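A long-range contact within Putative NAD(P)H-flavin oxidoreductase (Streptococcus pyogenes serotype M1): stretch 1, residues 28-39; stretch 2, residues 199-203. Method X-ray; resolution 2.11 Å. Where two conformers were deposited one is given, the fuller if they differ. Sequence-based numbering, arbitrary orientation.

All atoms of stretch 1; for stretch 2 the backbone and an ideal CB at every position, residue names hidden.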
ATOM      1  N   GLU B  28      16.709   7.842  21.430  0.70 34.48           N
ATOM      2  CA  GLU B  28      16.705   8.992  20.530  0.70 34.81           C
ATOM      3  C   GLU B  28      15.376   9.189  19.776  0.70 33.90           C
ATOM      4  O   GLU B  28      14.898   8.320  19.027  0.70 34.14           O
ATOM      5  CB  GLU B  28      17.899   8.922  19.556  0.70 34.84           C
ATOM      6  CG  GLU B  28      19.224   9.541  20.096  0.70 36.73           C
ATOM      7  CD  GLU B  28      20.042   8.644  21.063  0.70 39.88           C
ATOM      8  OE1 GLU B  28      21.296   8.723  21.018  0.70 41.91           O
ATOM      9  OE2 GLU B  28      19.465   7.891  21.883  0.70 40.44           O
ATOM     10  N   LYS B  29      14.799  10.371  19.983  0.50 32.92           N
ATOM     11  CA  LYS B  29      13.489  10.721  19.444  0.50 32.52           C
ATOM     12  C   LYS B  29      13.545  11.454  18.108  0.50 31.71           C
ATOM     13  O   LYS B  29      14.537  12.114  17.786  0.50 31.71           O
ATOM     14  CB  LYS B  29      12.687  11.555  20.452  0.50 32.88           C
ATOM     15  CG  LYS B  29      12.366  10.830  21.750  0.50 33.08           C
ATOM     16  CD  LYS B  29      13.156  11.388  22.919  0.50 34.43           C
ATOM     17  CE  LYS B  29      12.447  12.598  23.537  0.50 35.03           C
ATOM     18  NZ  LYS B  29      12.757  12.749  24.973  0.50 33.02           N
ATOM     19  N   ILE B  30      12.459  11.337  17.345  1.00 31.04           N
ATOM     20  CA  ILE B  30      12.341  11.990  16.038  1.00 30.03           C
ATOM     21  C   ILE B  30      11.928  13.436  16.276  1.00 29.34           C
ATOM     22  O   ILE B  30      11.124  13.699  17.149  1.00 28.35           O
ATOM     23  CB  ILE B  30      11.278  11.250  15.176  1.00 30.11           C
ATOM     24  CG1 ILE B  30      11.785   9.864  14.779  1.00 28.72           C
ATOM     25  CG2 ILE B  30      10.828  12.078  13.939  1.00 29.14           C
ATOM     26  CD1 ILE B  30      10.654   8.893  14.537  1.00 28.65           C
ATOM     27  N   SER B  31      12.468  14.368  15.497  1.00 29.70           N
ATOM     28  CA  SER B  31      12.094  15.777  15.658  1.00 30.24           C
ATOM     29  C   SER B  31      10.654  16.003  15.208  1.00 30.28           C
ATOM     30  O   SER B  31      10.103  15.206  14.437  1.00 29.54           O
ATOM     31  CB  SER B  31      13.031  16.688  14.859  1.00 29.94           C
ATOM     32  OG  SER B  31      12.805  16.519  13.462  1.00 31.47           O
ATOM     33  N   ASP B  32      10.065  17.095  15.696  1.00 30.83           N
ATOM     34  CA  ASP B  32       8.748  17.554  15.261  1.00 31.55           C
ATOM     35  C   ASP B  32       8.664  17.756  13.745  1.00 30.86           C
ATOM     36  O   ASP B  32       7.647  17.412  13.129  1.00 31.05           O
ATOM     37  CB  ASP B  32       8.385  18.878  15.947  1.00 32.43           C
ATOM     38  CG  ASP B  32       8.113  18.726  17.442  1.00 35.24           C
ATOM     39  OD1 ASP B  32       8.174  19.764  18.134  1.00 36.76           O
ATOM     40  OD2 ASP B  32       7.828  17.599  17.920  1.00 37.52           O
ATOM     41  N   GLU B  33       9.712  18.311  13.158  0.60 30.44           N
ATOM     42  CA  GLU B  33       9.737  18.571  11.721  0.60 30.66           C
ATOM     43  C   GLU B  33       9.751  17.276  10.899  0.60 30.05           C
ATOM     44  O   GLU B  33       9.073  17.175   9.881  0.60 29.99           O
ATOM     45  CB  GLU B  33      10.916  19.473  11.359  0.60 30.66           C
ATOM     46  CG  GLU B  33      11.070  20.670  12.288  0.60 32.96           C
ATOM     47  CD  GLU B  33      11.882  20.354  13.552  0.60 33.86           C
ATOM     48  OE1 GLU B  33      13.090  20.062  13.435  0.60 37.74           O
ATOM     49  OE2 GLU B  33      11.326  20.423  14.658  0.60 32.25           O
ATOM     50  N   ASP B  34      10.511  16.285  11.357  1.00 29.56           N
ATOM     51  CA  ASP B  34      10.595  15.017  10.661  1.00 29.01           C
ATOM     52  C   ASP B  34       9.286  14.235  10.766  1.00 28.80           C
ATOM     53  O   ASP B  34       8.848  13.693   9.769  1.00 28.55           O
ATOM     54  CB  ASP B  34      11.772  14.184  11.152  1.00 29.51           C
ATOM     55  CG  ASP B  34      13.129  14.716  10.658  1.00 30.04           C
ATOM     56  OD1 ASP B  34      13.174  15.743   9.952  1.00 30.50           O
ATOM     57  OD2 ASP B  34      14.165  14.103  10.985  1.00 31.49           O
ATOM     58  N   LEU B  35       8.670  14.194  11.952  1.00 27.71           N
ATOM     59  CA  LEU B  35       7.383  13.541  12.116  1.00 27.60           C
ATOM     60  C   LEU B  35       6.296  14.209  11.248  1.00 26.71           C
ATOM     61  O   LEU B  35       5.505  13.531  10.610  1.00 26.43           O
ATOM     62  CB  LEU B  35       6.972  13.497  13.611  1.00 27.44           C
ATOM     63  CG  LEU B  35       5.670  12.745  13.926  1.00 28.58           C
ATOM     64  CD1 LEU B  35       5.909  11.229  13.799  1.00 30.53           C
ATOM     65  CD2 LEU B  35       5.100  13.113  15.328  1.00 27.98           C
ATOM     66  N   ALA B  36       6.267  15.542  11.246  1.00 26.07           N
ATOM     67  CA  ALA B  36       5.317  16.287  10.438  1.00 26.46           C
ATOM     68  C   ALA B  36       5.432  15.954   8.930  1.00 26.65           C
ATOM     69  O   ALA B  36       4.423  15.723   8.262  1.00 27.58           O
ATOM     70  CB  ALA B  36       5.465  17.784  10.687  1.00 25.89           C
ATOM     71  N   LEU B  37       6.651  15.920   8.401  1.00 26.60           N
ATOM     72  CA  LEU B  37       6.875  15.547   7.006  1.00 25.92           C
ATOM     73  C   LEU B  37       6.402  14.132   6.721  1.00 25.52           C
ATOM     74  O   LEU B  37       5.764  13.908   5.697  1.00 26.75           O
ATOM     75  CB  LEU B  37       8.339  15.708   6.608  1.00 25.80           C
ATOM     76  CG  LEU B  37       8.695  15.509   5.132  1.00 25.70           C
ATOM     77  CD1 LEU B  37       7.905  16.450   4.219  1.00 24.12           C
ATOM     78  CD2 LEU B  37      10.194  15.768   4.981  1.00 27.30           C
ATOM     79  N   ILE B  38       6.683  13.201   7.621  1.00 24.54           N
ATOM     80  CA  ILE B  38       6.243  11.821   7.457  1.00 24.83           C
ATOM     81  C   ILE B  38       4.709  11.707   7.409  1.00 25.33           C
ATOM     82  O   ILE B  38       4.150  10.975   6.573  1.00 24.68           O
ATOM     83  CB  ILE B  38       6.830  10.888   8.573  1.00 24.96           C
ATOM     84  CG1 ILE B  38       8.351  10.697   8.395  1.00 24.20           C
ATOM     85  CG2 ILE B  38       6.112   9.503   8.566  1.00 24.67           C
ATOM     86  CD1 ILE B  38       9.074  10.076   9.653  1.00 23.51           C
ATOM     87  N   LEU B  39       4.038  12.458   8.284  1.00 25.39           N
ATOM     88  CA  LEU B  39       2.594  12.472   8.323  1.00 25.42           C
ATOM     89  C   LEU B  39       1.996  13.169   7.092  1.00 25.58           C
ATOM     90  O   LEU B  39       0.943  12.771   6.600  1.00 25.95           O
ATOM     91  CB  LEU B  39       2.106  13.111   9.617  1.00 25.64           C
ATOM     92  CG  LEU B  39       2.230  12.246  10.866  1.00 25.09           C
ATOM     93  CD1 LEU B  39       1.949  13.141  12.065  1.00 25.33           C
ATOM     94  CD2 LEU B  39       1.226  11.098  10.803  1.00 28.32           C
ATOM     95  N   UNK B 199       5.952   1.483  13.573  1.00 27.67           N
ATOM     96  CA  UNK B 199       6.890   2.088  14.529  1.00 27.49           C
ATOM     97  C   UNK B 199       7.951   2.893  13.792  1.00 27.37           C
ATOM     98  O   UNK B 199       8.343   2.540  12.694  1.00 27.07           O
ATOM     99  CB  UNK B 199       7.550   1.014  15.395  1.00 27.49           C
ATOM    100  N   UNK B 200       8.397   3.983  14.404  1.00 27.36           N
ATOM    101  CA  UNK B 200       9.441   4.811  13.833  1.00 27.37           C
ATOM    102  C   UNK B 200      10.481   5.166  14.919  1.00 27.35           C
ATOM    103  O   UNK B 200      10.149   5.240  16.110  1.00 26.55           O
ATOM    104  CB  UNK B 200       8.839   6.076  13.217  1.00 27.37           C
ATOM    105  N   UNK B 201      11.730   5.354  14.496  1.00 27.37           N
ATOM    106  CA  UNK B 201      12.824   5.678  15.431  1.00 27.63           C
ATOM    107  C   UNK B 201      14.171   5.473  14.783  1.00 27.09           C
ATOM    108  O   UNK B 201      14.286   5.498  13.580  1.00 27.92           O
ATOM    109  CB  UNK B 201      12.728   4.826  16.698  1.00 27.63           C
ATOM    110  N   UNK B 202      15.199   5.274  15.587  1.00 27.32           N
ATOM    111  CA  UNK B 202      16.536   5.031  15.088  1.00 26.48           C
ATOM    112  C   UNK B 202      16.987   3.690  15.605  1.00 27.06           C
ATOM    113  O   UNK B 202      16.870   3.407  16.800  1.00 25.90           O
ATOM    114  CB  UNK B 202      17.505   6.141  15.502  1.00 26.48           C
ATOM    115  N   UNK B 203      17.497   2.862  14.691  1.00 27.78           N
ATOM    116  CA  UNK B 203      17.901   1.524  15.057  1.00 29.23           C
ATOM    117  C   UNK B 203      18.945   1.589  16.178  1.00 31.02           C
ATOM    118  O   UNK B 203      19.825   2.453  16.172  1.00 30.60           O
ATOM    119  CB  UNK B 203      18.449   0.776  13.840  1.00 29.23           C
TER

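Position 199 offers little to argue from. Its ideal CB has no atom of stretch 1 within 5.5 Å, and its phi/psi of -89/146 is ordinary for a strand, so stretch 1 sets no preference. The deposited residue is Ser199, whose OG is hydrogen-bonded elsewhere in the structure.

At position 200 the CA-to-CB bond points toward stretch 1. The ideal CB lies 3.6 Å from Ile30 CD1 and 5.4 Å from Ile38 CD1, so a side chain there meets methyls from the loop and from the helix. Phi/psi of -134/150 is extended and readily tolerates branching at CB. An apolar residue of middle size, such as valine, isoleucine, leucine or methionine, would suit the site. The deposited residue is Leu200. Its CB packs 3.6 Å from Ile30 CD1, and its CD2 reaches 3.8 Å from Ile38 CD1.

Position 201 is distinguished by its backbone. Phi/psi of 165/-157 is fully extended with a positive phi, a conformation easy for glycine and strained for other residues. An ideal CB would point sideways, 4.7 Å from Glu28 O and 5.1 Å from Ile30 CD1, distances that show no clash; the case for glycine therefore rests on the torsions. Gly201 is indeed present, and its N lies 3.7 Å from Ile30 CD1.

Position 202 again points toward stretch 1, but its ideal CB is still 4.9 Å from Glu28 O. Beyond it stretch 1 presents the carbonyls of Glu28 and Lys29, the flank of Ile30 and, farther on, the carboxylate of Asp34. A long side chain is needed to span this row: an aromatic ring could lie along the loop, a polar tip could address the acid, and lysine or arginine would also be reasonable. The deposited residue is Tyr202, with chi1 m. Glu28 O, 3.4 Å from Tyr202 CD1, and Lys29 O, 3.7 Å from Tyr202 CE1, lie at the ring edge, while Ile30 CG1 approaches Tyr202 CE1 obliquely at 4.0 Å. Tyr202 OH stops 4.1 Å from Asp34 OD2, too far for a direct hydrogen bond, but two waters each bridge these atoms. One of them also accepts from Ser31 N, beside the capping bond from Asp34 N to Ser31 OG (3.1 Å). A third water links Glu28 O to Tyr202 N.

Position 203 has no atom of stretch 1 within 5.5 Å of its ideal CB, leaving the choice open. Arg203 occupies it, with its guanidinium hydrogen-bonded elsewhere in the structure.

Stretch 2, residues 199-203: SLGYR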
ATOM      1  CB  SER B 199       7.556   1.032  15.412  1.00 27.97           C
ATOM      2  OG  SER B 199       8.148   0.031  14.617  1.00 26.91           O
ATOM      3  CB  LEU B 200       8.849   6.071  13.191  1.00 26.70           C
ATOM      4  CG  LEU B 200       7.647   5.869  12.273  1.00 29.10           C
ATOM      5  CD1 LEU B 200       6.343   6.153  13.060  1.00 31.17           C
ATOM      6  CD2 LEU B 200       7.726   6.773  11.082  1.00 28.42           C
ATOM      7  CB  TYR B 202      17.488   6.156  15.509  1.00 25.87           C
ATOM      8  CG  TYR B 202      16.983   7.479  15.019  1.00 25.83           C
ATOM      9  CD1 TYR B 202      16.255   8.342  15.861  1.00 23.71           C
ATOM     10  CD2 TYR B 202      17.173   7.853  13.683  1.00 23.83           C
ATOM     11  CE1 TYR B 202      15.763   9.567  15.369  1.00 25.95           C
ATOM     12  CE2 TYR B 202      16.700   9.054  13.190  1.00 24.69           C
ATOM     13  CZ  TYR B 202      15.994   9.908  14.022  1.00 26.42           C
ATOM     14  OH  TYR B 202      15.538  11.091  13.465  1.00 26.29           O
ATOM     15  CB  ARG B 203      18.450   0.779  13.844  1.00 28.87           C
ATOM     16  CG  ARG B 203      19.824   1.282  13.376  1.00 28.94           C
ATOM     17  CD  ARG B 203      20.249   0.601  12.104  1.00 29.41           C
ATOM     18  NE  ARG B 203      19.305   0.880  11.028  1.00 30.43           N
ATOM     19  CZ  ARG B 203      19.408   0.417   9.787  1.00 30.09           C
ATOM     20  NH1 ARG B 203      20.422  -0.363   9.457  1.00 28.13           N
ATOM     21  NH2 ARG B 203      18.493   0.739   8.876  1.00 28.66           N
TER
HETATM   22  O   HOH W   1      14.552   5.935  18.404  1.00 22.13           O
HETATM   23  O   HOH W   2      14.646  13.525  13.774  1.00 24.11           O
HETATM   24  O   HOH W   3      16.028  12.029  11.028  1.00 29.48           O
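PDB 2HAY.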